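Local coordinates for protein proline dehydrogenase (Deinococcus radiodurans, PDB 4H6Q) that oxidises L-proline to delta-1-pyrroline-5-carboxylate with FAD as cofactor, passing the electrons to a quinone in the first step of proline breakdown to glutamate, at residues G65-S70 against D137-T142; Y96-L101 against N187-K192; V104-G107 against E113-G116; Y280-Y283 against A289-S292. All coordinates share one frame; numbering follows the deposited sequence.

Interaction 1 of 4, residues G65-S70 against D137-T142. With FAD (flavin-adenine dinucleotide), chain C.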
# COMPACT_ATOMS: atom_id res chain seq x y z
N GLY A 65 2.22 10.34 6.09
CA GLY A 65 1.61 10.91 7.29
C GLY A 65 0.62 9.90 7.89
O GLY A 65 0.02 9.10 7.18
N GLU A 66 0.43 9.93 9.20
CA GLU A 66 -0.38 8.91 9.85
C GLU A 66 -0.74 9.31 11.28
O GLU A 66 -0.06 10.17 11.88
CB GLU A 66 0.39 7.55 9.85
CG GLU A 66 1.77 7.63 10.52
CD GLU A 66 2.62 6.44 10.21
OE1 GLU A 66 3.07 5.77 11.16
OE2 GLU A 66 2.84 6.15 9.01
N PHE A 67 -1.77 8.68 11.82
CA PHE A 67 -2.20 8.91 13.23
C PHE A 67 -2.36 10.39 13.49
O PHE A 67 -1.85 10.94 14.47
CB PHE A 67 -1.26 8.23 14.24
CG PHE A 67 -1.08 6.75 13.99
CD1 PHE A 67 -2.18 5.89 14.02
CD2 PHE A 67 0.16 6.23 13.60
CE1 PHE A 67 -2.04 4.54 13.71
CE2 PHE A 67 0.31 4.89 13.34
CZ PHE A 67 -0.80 4.03 13.38
N ILE A 68 -3.10 11.05 12.60
CA ILE A 68 -3.32 12.49 12.70
C ILE A 68 -4.43 12.79 13.72
O ILE A 68 -5.55 12.27 13.61
CB ILE A 68 -3.62 13.05 11.30
CG1 ILE A 68 -2.41 12.72 10.38
CG2 ILE A 68 -3.91 14.55 11.37
CD1 ILE A 68 -2.53 13.33 9.02
N ASP A 69 -4.11 13.60 14.72
CA ASP A 69 -5.02 13.77 15.86
C ASP A 69 -6.17 14.71 15.62
O ASP A 69 -7.28 14.49 16.13
CB ASP A 69 -4.28 14.25 17.10
CG ASP A 69 -3.32 13.20 17.61
OD1 ASP A 69 -3.70 12.00 17.56
OD2 ASP A 69 -2.17 13.55 17.99
N SER A 70 -5.93 15.77 14.88
CA SER A 70 -6.95 16.79 14.67
C SER A 70 -7.91 16.43 13.52
O SER A 70 -7.46 16.14 12.41
CB SER A 70 -6.18 18.05 14.28
OG SER A 70 -6.99 18.94 13.62
N ASP A 137 -4.34 0.92 3.10
CA ASP A 137 -3.21 0.23 3.76
C ASP A 137 -3.69 -0.36 5.10
O ASP A 137 -4.63 0.14 5.74
CB ASP A 137 -2.10 1.23 4.04
CG ASP A 137 -1.28 1.62 2.83
OD1 ASP A 137 -1.40 1.02 1.74
OD2 ASP A 137 -0.45 2.58 3.03
N MET A 138 -3.05 -1.43 5.53
CA MET A 138 -3.36 -1.98 6.84
C MET A 138 -2.37 -1.50 7.90
O MET A 138 -1.15 -1.66 7.74
CB MET A 138 -3.44 -3.51 6.83
CG MET A 138 -4.12 -4.08 8.10
SD MET A 138 -5.88 -3.60 8.28
CE MET A 138 -6.66 -4.52 6.98
N GLU A 139 -2.88 -0.87 8.96
CA GLU A 139 -2.06 -0.35 10.03
C GLU A 139 -1.95 -1.38 11.16
O GLU A 139 -1.97 -2.58 10.88
CB GLU A 139 -2.57 1.05 10.44
CG GLU A 139 -2.55 2.02 9.21
CD GLU A 139 -2.96 3.43 9.57
OE1 GLU A 139 -4.17 3.76 9.41
OE2 GLU A 139 -2.07 4.21 10.02
N ASP A 140 -1.79 -0.95 12.42
CA ASP A 140 -1.53 -1.94 13.48
C ASP A 140 -2.81 -2.72 13.85
O ASP A 140 -3.90 -2.41 13.34
CB ASP A 140 -1.05 -1.20 14.72
CG ASP A 140 -2.15 -0.36 15.32
OD1 ASP A 140 -2.81 -0.78 16.28
OD2 ASP A 140 -2.43 0.74 14.76
N HIS A 141 -2.69 -3.75 14.69
CA HIS A 141 -3.78 -4.73 14.80
C HIS A 141 -5.09 -4.17 15.36
O HIS A 141 -6.16 -4.76 15.13
CB HIS A 141 -3.35 -6.00 15.58
CG HIS A 141 -3.45 -5.86 17.07
ND1 HIS A 141 -2.36 -5.54 17.87
CD2 HIS A 141 -4.50 -6.00 17.92
CE1 HIS A 141 -2.74 -5.50 19.14
NE2 HIS A 141 -4.04 -5.76 19.20
N THR A 142 -4.99 -3.06 16.11
CA THR A 142 -6.17 -2.42 16.68
C THR A 142 -7.11 -1.81 15.66
O THR A 142 -8.23 -1.46 16.00
CB THR A 142 -5.81 -1.35 17.76
OG1 THR A 142 -5.25 -0.19 17.09
CG2 THR A 142 -4.82 -1.94 18.83
PA FAD C . 11.81 -9.26 4.66
O1A FAD C . 11.79 -10.74 5.03
O2A FAD C . 11.71 -8.27 5.75
O5B FAD C . 12.99 -8.83 3.84
C5B FAD C . 13.33 -9.55 2.66
C4B FAD C . 14.54 -8.99 1.95
O4B FAD C . 14.14 -7.81 1.28
C3B FAD C . 15.63 -8.54 2.86
O3B FAD C . 16.49 -9.57 3.31
C2B FAD C . 16.30 -7.52 2.01
O2B FAD C . 17.04 -8.10 0.97
C1B FAD C . 15.11 -6.82 1.42
N9A FAD C . 14.59 -5.73 2.25
C8A FAD C . 13.31 -5.65 2.79
N7A FAD C . 13.15 -4.52 3.49
C5A FAD C . 14.34 -3.81 3.38
C6A FAD C . 14.78 -2.60 3.89
N6A FAD C . 13.94 -1.77 4.68
N1A FAD C . 16.04 -2.22 3.60
C2A FAD C . 16.86 -2.97 2.84
N3A FAD C . 16.49 -4.15 2.33
C4A FAD C . 15.25 -4.56 2.59
N1 FAD C . 2.90 -3.84 5.80
C2 FAD C . 1.82 -3.43 6.52
O2 FAD C . 1.74 -3.82 7.76
N3 FAD C . 0.83 -2.65 5.98
C4 FAD C . 0.88 -2.22 4.66
O4 FAD C . -0.09 -1.44 4.15
C4X FAD C . 2.03 -2.64 3.85
N5 FAD C . 2.13 -2.25 2.53
C5X FAD C . 3.22 -2.71 1.82
C6 FAD C . 3.35 -2.35 0.47
C7 FAD C . 4.45 -2.83 -0.29
C7M FAD C . 4.59 -2.44 -1.75
C8 FAD C . 5.39 -3.68 0.34
C8M FAD C . 6.56 -4.23 -0.44
C9 FAD C . 5.27 -4.01 1.69
C9A FAD C . 4.19 -3.55 2.42
N10 FAD C . 4.07 -3.93 3.78
C10 FAD C . 3.00 -3.47 4.49
C1' FAD C . 5.02 -4.83 4.42
C2' FAD C . 6.09 -4.21 5.26
O2' FAD C . 6.37 -2.94 4.67
C3' FAD C . 7.07 -5.41 5.26
O3' FAD C . 7.01 -6.23 6.38
C4' FAD C . 8.48 -5.15 4.90
O4' FAD C . 8.43 -4.60 3.63
C5' FAD C . 9.23 -6.47 4.91
O5' FAD C . 9.89 -6.62 3.68
P FAD C . 9.82 -7.96 2.84
O1P FAD C . 8.44 -8.63 2.58
O2P FAD C . 10.77 -7.65 1.65
O3P FAD C . 10.70 -9.06 3.64
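Glu-139 reaches from the loop 137-142 to the aromatic ring of Phe-67 and the base of Glu-66. With CG anti to the carbonyl carbon (chi1 -58°), its extended chain carries the carboxylate across; CB, CG and CD make no close contact with the loop 65-70. OE1 turns to the side of Leu-101, whose backbone N packs 3.5 Å from Glu-139 OE1, and the contact falls to OE2. This oxygen lies over one face of the Phe-67 ring, 3.6 Å from Phe-67 CZ, while the side chains run past each other in opposite senses, their planes 24° apart. An anion over a ring face is probably not attractive in itself; the Ser-102 hydroxyl, hydrogen-bonded to OE2 and to the backbone N of Phe-67, holds it there. The same OE2 is 4.2 Å from Glu-66 CB.

A second acid meets the ring obliquely: Asp-140 OD2 is 3.9 Å from Phe-67 CZ. Its other oxygen, OD1, accepts from Thr-142 OG1 at 2.6 Å and from Thr-142 N at 3.2 Å, the latter closing an Asx turn. Glu-66 itself forms a salt bridge with substrate-binding Arg-293.

Just before Glu-139, the backbone of Met-138 grips the flavin, O accepting from FAD N3 at 2.8 Å and N donating to FAD O4 at 3.3 Å. The two loops follow parallel barrel strands 58-63 and 133-136 and lead into helices 71-90 and 144-158, with Ile-68 packed on the first helix and Met-138 on the second.

Interaction 2 of 4, residues Y96-L101 against N187-K192. With FAD (flavin-adenine dinucleotide), chain C; TFB (tetrahydrofuran-2-carboxylic acid), chain D.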
# COMPACT_ATOMS: atom_id res chain seq x y z
N TYR A 96 -3.51 5.67 -8.95
CA TYR A 96 -3.47 4.49 -8.08
C TYR A 96 -2.77 5.00 -6.83
O TYR A 96 -1.60 5.36 -6.90
CB TYR A 96 -2.68 3.37 -8.75
CG TYR A 96 -2.73 2.04 -8.05
CD1 TYR A 96 -3.30 0.94 -8.70
CD2 TYR A 96 -2.23 1.87 -6.74
CE1 TYR A 96 -3.31 -0.35 -8.10
CE2 TYR A 96 -2.30 0.60 -6.10
CZ TYR A 96 -2.81 -0.49 -6.80
OH TYR A 96 -2.80 -1.74 -6.18
N VAL A 97 -3.51 5.07 -5.72
CA VAL A 97 -3.04 5.74 -4.51
C VAL A 97 -3.36 4.84 -3.31
O VAL A 97 -4.47 4.28 -3.22
CB VAL A 97 -3.73 7.15 -4.34
CG1 VAL A 97 -3.39 7.79 -3.03
CG2 VAL A 97 -3.38 8.06 -5.52
N SER A 98 -2.40 4.79 -2.37
CA SER A 98 -2.59 4.11 -1.09
C SER A 98 -2.75 5.12 -0.00
O SER A 98 -1.95 6.06 0.08
CB SER A 98 -1.42 3.16 -0.80
OG SER A 98 -1.37 2.07 -1.75
N ILE A 99 -3.77 4.92 0.82
CA ILE A 99 -4.01 5.77 1.99
C ILE A 99 -4.02 4.94 3.24
O ILE A 99 -4.44 3.77 3.26
CB ILE A 99 -5.32 6.60 1.87
CG1 ILE A 99 -6.58 5.70 1.85
CG2 ILE A 99 -5.26 7.50 0.61
CD1 ILE A 99 -7.90 6.50 1.84
N LYS A 100 -3.59 5.57 4.34
CA LYS A 100 -3.76 5.04 5.70
C LYS A 100 -4.98 5.71 6.29
O LYS A 100 -5.06 6.95 6.35
CB LYS A 100 -2.52 5.40 6.56
CG LYS A 100 -1.36 4.46 6.23
CD LYS A 100 -0.09 4.90 6.93
CE LYS A 100 1.03 3.88 6.72
NZ LYS A 100 1.39 3.61 5.30
N LEU A 101 -5.98 4.94 6.72
CA LEU A 101 -7.19 5.61 7.18
C LEU A 101 -6.96 6.45 8.48
O LEU A 101 -7.73 7.36 8.79
CB LEU A 101 -8.35 4.63 7.34
CG LEU A 101 -8.91 4.14 5.97
CD1 LEU A 101 -9.76 2.90 6.15
CD2 LEU A 101 -9.67 5.24 5.23
N ASN A 187 -9.62 -7.02 -4.49
CA ASN A 187 -8.19 -6.80 -4.77
C ASN A 187 -7.50 -6.65 -3.40
O ASN A 187 -7.80 -5.69 -2.66
CB ASN A 187 -8.10 -5.50 -5.59
CG ASN A 187 -6.69 -5.11 -5.95
OD1 ASN A 187 -5.84 -5.08 -5.05
ND2 ASN A 187 -6.42 -4.77 -7.19
N ILE A 188 -6.59 -7.57 -3.08
CA ILE A 188 -5.86 -7.53 -1.80
C ILE A 188 -4.36 -7.64 -2.02
O ILE A 188 -3.90 -8.54 -2.79
CB ILE A 188 -6.36 -8.63 -0.83
CG1 ILE A 188 -7.85 -8.47 -0.55
CG2 ILE A 188 -5.59 -8.50 0.52
CD1 ILE A 188 -8.43 -9.47 0.49
N ARG A 189 -3.61 -6.75 -1.37
CA ARG A 189 -2.15 -6.80 -1.28
C ARG A 189 -1.76 -7.68 -0.08
O ARG A 189 -2.22 -7.41 1.04
CB ARG A 189 -1.63 -5.38 -1.08
CG ARG A 189 -0.08 -5.31 -0.98
CD ARG A 189 0.40 -4.01 -0.30
NE ARG A 189 -0.00 -2.87 -1.11
CZ ARG A 189 -0.32 -1.65 -0.64
NH1 ARG A 189 -0.78 -0.74 -1.51
NH2 ARG A 189 -0.10 -1.36 0.66
N MET A 190 -0.96 -8.72 -0.28
CA MET A 190 -0.43 -9.53 0.81
C MET A 190 0.94 -9.01 1.18
O MET A 190 1.79 -8.81 0.29
CB MET A 190 -0.32 -10.99 0.41
CG MET A 190 -1.65 -11.57 -0.15
SD MET A 190 -3.04 -11.23 0.95
CE MET A 190 -4.34 -11.97 -0.04
N VAL A 191 1.14 -8.75 2.49
CA VAL A 191 2.42 -8.24 3.01
C VAL A 191 2.77 -9.10 4.21
O VAL A 191 1.91 -9.82 4.74
CB VAL A 191 2.30 -6.75 3.45
CG1 VAL A 191 1.81 -5.90 2.29
CG2 VAL A 191 1.37 -6.57 4.65
N LYS A 192 4.01 -9.03 4.68
CA LYS A 192 4.40 -9.71 5.93
C LYS A 192 3.84 -8.97 7.15
O LYS A 192 3.18 -9.60 7.99
CB LYS A 192 5.93 -9.90 6.00
CG LYS A 192 6.45 -10.86 4.93
CD LYS A 192 7.93 -11.22 5.17
CE LYS A 192 8.46 -11.99 3.95
NZ LYS A 192 9.79 -12.62 4.31
PA FAD C . 11.81 -9.26 4.66
O1A FAD C . 11.79 -10.74 5.03
O2A FAD C . 11.71 -8.27 5.75
O5B FAD C . 12.99 -8.83 3.84
C5B FAD C . 13.33 -9.55 2.66
C4B FAD C . 14.54 -8.99 1.95
O4B FAD C . 14.14 -7.81 1.28
C3B FAD C . 15.63 -8.54 2.86
O3B FAD C . 16.49 -9.57 3.31
C2B FAD C . 16.30 -7.52 2.01
O2B FAD C . 17.04 -8.10 0.97
C1B FAD C . 15.11 -6.82 1.42
N9A FAD C . 14.59 -5.73 2.25
C8A FAD C . 13.31 -5.65 2.79
N7A FAD C . 13.15 -4.52 3.49
C5A FAD C . 14.34 -3.81 3.38
C6A FAD C . 14.78 -2.60 3.89
N6A FAD C . 13.94 -1.77 4.68
N1A FAD C . 16.04 -2.22 3.60
C2A FAD C . 16.86 -2.97 2.84
N3A FAD C . 16.49 -4.15 2.33
C4A FAD C . 15.25 -4.56 2.59
N1 FAD C . 2.90 -3.84 5.80
C2 FAD C . 1.82 -3.43 6.52
O2 FAD C . 1.74 -3.82 7.76
N3 FAD C . 0.83 -2.65 5.98
C4 FAD C . 0.88 -2.22 4.66
O4 FAD C . -0.09 -1.44 4.15
C4X FAD C . 2.03 -2.64 3.85
N5 FAD C . 2.13 -2.25 2.53
C5X FAD C . 3.22 -2.71 1.82
C6 FAD C . 3.35 -2.35 0.47
C7 FAD C . 4.45 -2.83 -0.29
C7M FAD C . 4.59 -2.44 -1.75
C8 FAD C . 5.39 -3.68 0.34
C8M FAD C . 6.56 -4.23 -0.44
C9 FAD C . 5.27 -4.01 1.69
C9A FAD C . 4.19 -3.55 2.42
N10 FAD C . 4.07 -3.93 3.78
C10 FAD C . 3.00 -3.47 4.49
C1' FAD C . 5.02 -4.83 4.42
C2' FAD C . 6.09 -4.21 5.26
O2' FAD C . 6.37 -2.94 4.67
C3' FAD C . 7.07 -5.41 5.26
O3' FAD C . 7.01 -6.23 6.38
C4' FAD C . 8.48 -5.15 4.90
O4' FAD C . 8.43 -4.60 3.63
C5' FAD C . 9.23 -6.47 4.91
O5' FAD C . 9.89 -6.62 3.68
P FAD C . 9.82 -7.96 2.84
O1P FAD C . 8.44 -8.63 2.58
O2P FAD C . 10.77 -7.65 1.65
O3P FAD C . 10.70 -9.06 3.64
OA TFB D . 2.67 0.45 4.72
CA TFB D . 4.05 0.25 5.02
C TFB D . 4.59 1.41 5.84
OB TFB D . 5.70 1.28 6.41
CB TFB D . 4.76 0.18 3.74
CG TFB D . 3.88 0.89 2.81
CD TFB D . 2.51 0.85 3.36
OXT TFB D . 3.94 2.52 5.97
O HOH W 1 -3.67 -3.80 -7.69
O HOH W 2 -2.41 -2.25 -3.44
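The active site of this beta/alpha barrel lies at the C-terminal ends of its parallel strands, and here strands 96-99 and 188-191 meet through Ser-98 and Arg-189, whose side chains point toward each other. Arg-189 NH1 donates to Ser-98 OG at 2.9 Å, with an N-H...O angle of 145°, and the hydroxyl lies at the guanidinium edge, only 7° out of its plane. Ser-98 OG is also bonded to Asn-60 OD1, which ties the serine to the first barrel strand.

The arginine side chain leaves the backbone with CG anti to N and bends at chi3 (-63°), bringing NH2 to FAD N5 at 3.0 Å. NH2 also forms a salt bridge with Asp-137, and NE donates to Gln-257, so partners on several sides fix the rotation of the guanidinium group. Beside it, Val-191 packs on the flavin, its CG2 3.3 Å from FAD N1. Lys-192 runs extended along the pyrophosphate and reaches FAD O1A through NZ at 2.8 Å.

Two residues on from Ser-98, Lys-100 NZ donates to TFB OXT, a carboxylate oxygen of the inhibitor, at 2.9 Å. Deeper in the barrel, one water links Tyr-96 OH to Asn-187 ND2; a second water, also bonded to Tyr-96 OH, accepts a weak bond from Arg-189 NH1.

The arrangement is that of the proline dehydrogenase barrel, with strand-end residues holding flavin and substrate analogue together.

Interaction 3 of 4, residues V104-G107 against E113-G116; sequences VGQG and EDLG
With its CG anti to the backbone N (chi1 -174°) and its carboxylate twisted to chi2 95°, Asp-114 brings its two oxygens up to the backbone of Gln-106 and Gly-107. OD1 accepts from Gly-107 N at 2.8 Å with an N-H...O angle of 155°, using the syn lone pair, while OD2 rests 3.6 Å from Gln-106 CA. Leu-115 CB lies 3.7 Å from Gly-105 O.

Asp-114 is the N-cap of helix 115-129: OD2 accepts from the backbone N of Leu-117, so a single carboxylate joins the start of the helix to the loop that follows strand 96-99. In this excursion between barrel strand 96-99 and helix 115-129 the chain makes a short antiparallel hairpin, 109-110 with 113-114, whose second strand runs straight into the helix. An alanine at the aspartate position would remove both carboxylate oxygens and would probably leave Gly-107 N and the first turn of the helix without their acceptor.

The backbones come close where glycines meet. Gly-105 C lies 3.3 Å from Gly-116 N, which also forms a weak hydrogen bond to Gly-105 O, and a CB on either glycine would clash with the opposing segment. Gly-116 CA makes a CH...O contact of 3.4 Å with Val-104 O, an oxygen that is also bonded to Asn-119 ND2. Gln-106 points away from this contact, its amide held by Arg-143, Thr-147 and Gln-150, whereas Val-104 and Leu-115 pack on helix 71-90.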
# COMPACT_ATOMS: atom_id res chain seq x y z
N VAL A 104 -6.78 10.13 7.77
CA VAL A 104 -7.95 10.88 7.31
C VAL A 104 -9.14 10.76 8.26
O VAL A 104 -10.27 11.10 7.91
CB VAL A 104 -8.32 10.51 5.86
CG1 VAL A 104 -7.22 10.98 4.93
CG2 VAL A 104 -8.61 9.01 5.68
N GLY A 105 -8.86 10.32 9.50
CA GLY A 105 -9.85 10.44 10.55
C GLY A 105 -10.53 9.21 11.07
O GLY A 105 -11.49 9.33 11.83
N GLN A 106 -10.07 8.02 10.67
CA GLN A 106 -10.65 6.79 11.17
C GLN A 106 -10.73 6.74 12.68
O GLN A 106 -9.74 6.92 13.35
CB GLN A 106 -9.82 5.61 10.66
CG GLN A 106 -10.44 4.24 11.00
CD GLN A 106 -9.54 3.12 10.58
OE1 GLN A 106 -8.40 2.99 11.08
NE2 GLN A 106 -9.99 2.32 9.63
N GLY A 107 -11.93 6.49 13.20
CA GLY A 107 -12.12 6.40 14.63
C GLY A 107 -12.67 7.69 15.20
O GLY A 107 -13.04 7.69 16.39
N GLU A 113 -20.98 10.28 11.73
CA GLU A 113 -20.36 9.31 10.82
C GLU A 113 -18.89 9.29 11.07
O GLU A 113 -18.33 10.30 11.48
CB GLU A 113 -20.57 9.75 9.38
CG GLU A 113 -22.00 9.78 8.94
CD GLU A 113 -22.07 10.20 7.49
OE1 GLU A 113 -21.95 11.43 7.23
OE2 GLU A 113 -22.19 9.31 6.61
N ASP A 114 -18.25 8.17 10.80
CA ASP A 114 -16.80 8.11 10.94
C ASP A 114 -16.11 9.00 9.92
O ASP A 114 -16.36 8.89 8.71
CB ASP A 114 -16.34 6.66 10.76
CG ASP A 114 -14.86 6.48 11.03
OD1 ASP A 114 -14.51 6.13 12.19
OD2 ASP A 114 -14.05 6.74 10.11
N LEU A 115 -15.25 9.88 10.39
CA LEU A 115 -14.58 10.86 9.51
C LEU A 115 -13.64 10.21 8.50
O LEU A 115 -13.51 10.68 7.35
CB LEU A 115 -13.76 11.83 10.37
CG LEU A 115 -13.06 13.01 9.67
CD1 LEU A 115 -14.05 13.82 8.81
CD2 LEU A 115 -12.30 13.89 10.66
N GLY A 116 -12.97 9.12 8.88
CA GLY A 116 -12.19 8.33 7.94
C GLY A 116 -13.04 7.81 6.79
O GLY A 116 -12.61 7.86 5.62

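Interaction 4 of 4, residues Y280-Y283 against A289-S292; sequences YLPY and AYFS. With TFB (tetrahydrofuran-2-carboxylic acid), chain D.
Apolar contacts join the two segments, with Tyr-290 as the common partner of Tyr-280 and Pro-282. Pro-282 crosses the Tyr-290 side chain at about a right angle, its CB over one face of the phenol, toward the rim, while CG comes 3.7 Å from Tyr-290 CZ. The two tyrosines run past each other in opposite directions and meet obliquely, Tyr-280 CE2 being 3.9 Å from Tyr-290 CE1. Both rings are placed by CG anti to the backbone N (chi1 -167° for Tyr-280 and 175° for Tyr-290).

Ligand packing adds to this. TFB CG lies over one face of Tyr-280, 3.4 Å from its CZ, and the inhibitor's OXT is 3.6 Å from Tyr-290 CD1.

Among polar interactions, Tyr-280 OH is hydrogen-bonded to Asp-137, and Tyr-290 forms a cation-pi pair with Arg-294. A leucine in place of Tyr-280 would probably leave Asp-137 without its phenol partner and the inhibitor ring without the flat surface it rests on.

Tyr-280 and Pro-282 both point from barrel strand 277-283 toward helix 288-296, while Leu-281 between them faces away to helix 42-54 and, on the helix, Phe-291 packs on helix 23-33.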
# COMPACT_ATOMS: atom_id res chain seq x y z
N TYR A 280 5.46 1.06 -4.64
CA TYR A 280 4.88 1.96 -3.66
C TYR A 280 5.78 3.19 -3.57
O TYR A 280 6.96 3.08 -3.21
CB TYR A 280 4.77 1.20 -2.32
CG TYR A 280 3.92 1.85 -1.26
CD1 TYR A 280 2.64 1.34 -0.93
CD2 TYR A 280 4.39 2.95 -0.50
CE1 TYR A 280 1.85 1.92 0.04
CE2 TYR A 280 3.60 3.56 0.48
CZ TYR A 280 2.32 3.03 0.73
OH TYR A 280 1.60 3.67 1.69
N LEU A 281 5.20 4.35 -3.89
CA LEU A 281 5.95 5.57 -4.19
C LEU A 281 5.50 6.67 -3.24
O LEU A 281 4.52 7.35 -3.46
CB LEU A 281 5.75 5.98 -5.65
CG LEU A 281 6.73 7.00 -6.23
CD1 LEU A 281 6.61 8.42 -5.69
CD2 LEU A 281 8.12 6.46 -6.16
N PRO A 282 6.20 6.82 -2.09
CA PRO A 282 5.77 7.78 -1.06
C PRO A 282 6.44 9.13 -1.23
O PRO A 282 7.57 9.23 -1.74
CB PRO A 282 6.23 7.10 0.22
CG PRO A 282 7.46 6.34 -0.18
CD PRO A 282 7.37 6.02 -1.66
N TYR A 283 5.75 10.20 -0.81
CA TYR A 283 6.33 11.51 -0.88
C TYR A 283 5.69 12.36 0.23
O TYR A 283 4.66 12.01 0.81
CB TYR A 283 6.09 12.18 -2.26
CG TYR A 283 4.63 12.62 -2.40
CD1 TYR A 283 4.25 13.97 -2.18
CD2 TYR A 283 3.62 11.67 -2.70
CE1 TYR A 283 2.91 14.35 -2.24
CE2 TYR A 283 2.27 12.05 -2.76
CZ TYR A 283 1.93 13.38 -2.51
OH TYR A 283 0.61 13.72 -2.54
N ALA A 289 8.06 8.82 10.04
CA ALA A 289 7.53 7.54 10.52
C ALA A 289 7.84 6.41 9.52
O ALA A 289 8.41 5.35 9.86
CB ALA A 289 6.02 7.61 10.78
N TYR A 290 7.47 6.61 8.26
CA TYR A 290 7.71 5.63 7.21
C TYR A 290 9.22 5.36 7.09
O TYR A 290 9.67 4.18 7.02
CB TYR A 290 7.13 6.15 5.88
CG TYR A 290 7.40 5.31 4.67
CD1 TYR A 290 6.38 4.50 4.13
CD2 TYR A 290 8.63 5.35 4.00
CE1 TYR A 290 6.59 3.72 3.02
CE2 TYR A 290 8.82 4.57 2.82
CZ TYR A 290 7.80 3.76 2.38
OH TYR A 290 7.94 2.97 1.24
N PHE A 291 10.02 6.42 7.03
CA PHE A 291 11.46 6.24 6.90
C PHE A 291 12.05 5.48 8.12
O PHE A 291 12.93 4.61 7.97
CB PHE A 291 12.11 7.61 6.75
CG PHE A 291 13.61 7.60 6.79
CD1 PHE A 291 14.37 6.81 5.93
CD2 PHE A 291 14.26 8.44 7.67
CE1 PHE A 291 15.77 6.88 5.95
CE2 PHE A 291 15.66 8.53 7.70
CZ PHE A 291 16.42 7.72 6.86
N SER A 292 11.57 5.77 9.34
CA SER A 292 12.04 5.05 10.52
C SER A 292 11.79 3.55 10.40
O SER A 292 12.66 2.75 10.80
CB SER A 292 11.47 5.62 11.81
OG SER A 292 10.11 5.24 11.99
OA TFB D . 2.67 0.45 4.72
CA TFB D . 4.05 0.25 5.02
C TFB D . 4.59 1.41 5.84
OB TFB D . 5.70 1.28 6.41
CB TFB D . 4.76 0.18 3.74
CG TFB D . 3.88 0.89 2.81
CD TFB D . 2.51 0.85 3.36
OXT TFB D . 3.94 2.52 5.97

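Interactions 1, 2 and 4 surround the active site of one beta/alpha barrel, their centres about 13 to 14 Å apart, and Asp-137 of interaction 1 touches both of the others. Interactions 2 and 4 draw on strands of the same parallel sheet and both touch the bound inhibitor, while interactions 1 and 2 both reach FAD. Residues distant in sequence thus converge, in these three, on one catalytic pocket. Along the chain the segments of 1 and 2 alternate, interaction 3 falls within the span of each, and interaction 4 follows near the C-terminus. Interaction 3 lies peripherally, about 22 Å from interaction 4 between centres, but the Leu-101 to Gln-106 backbone contact joins it to interaction 2.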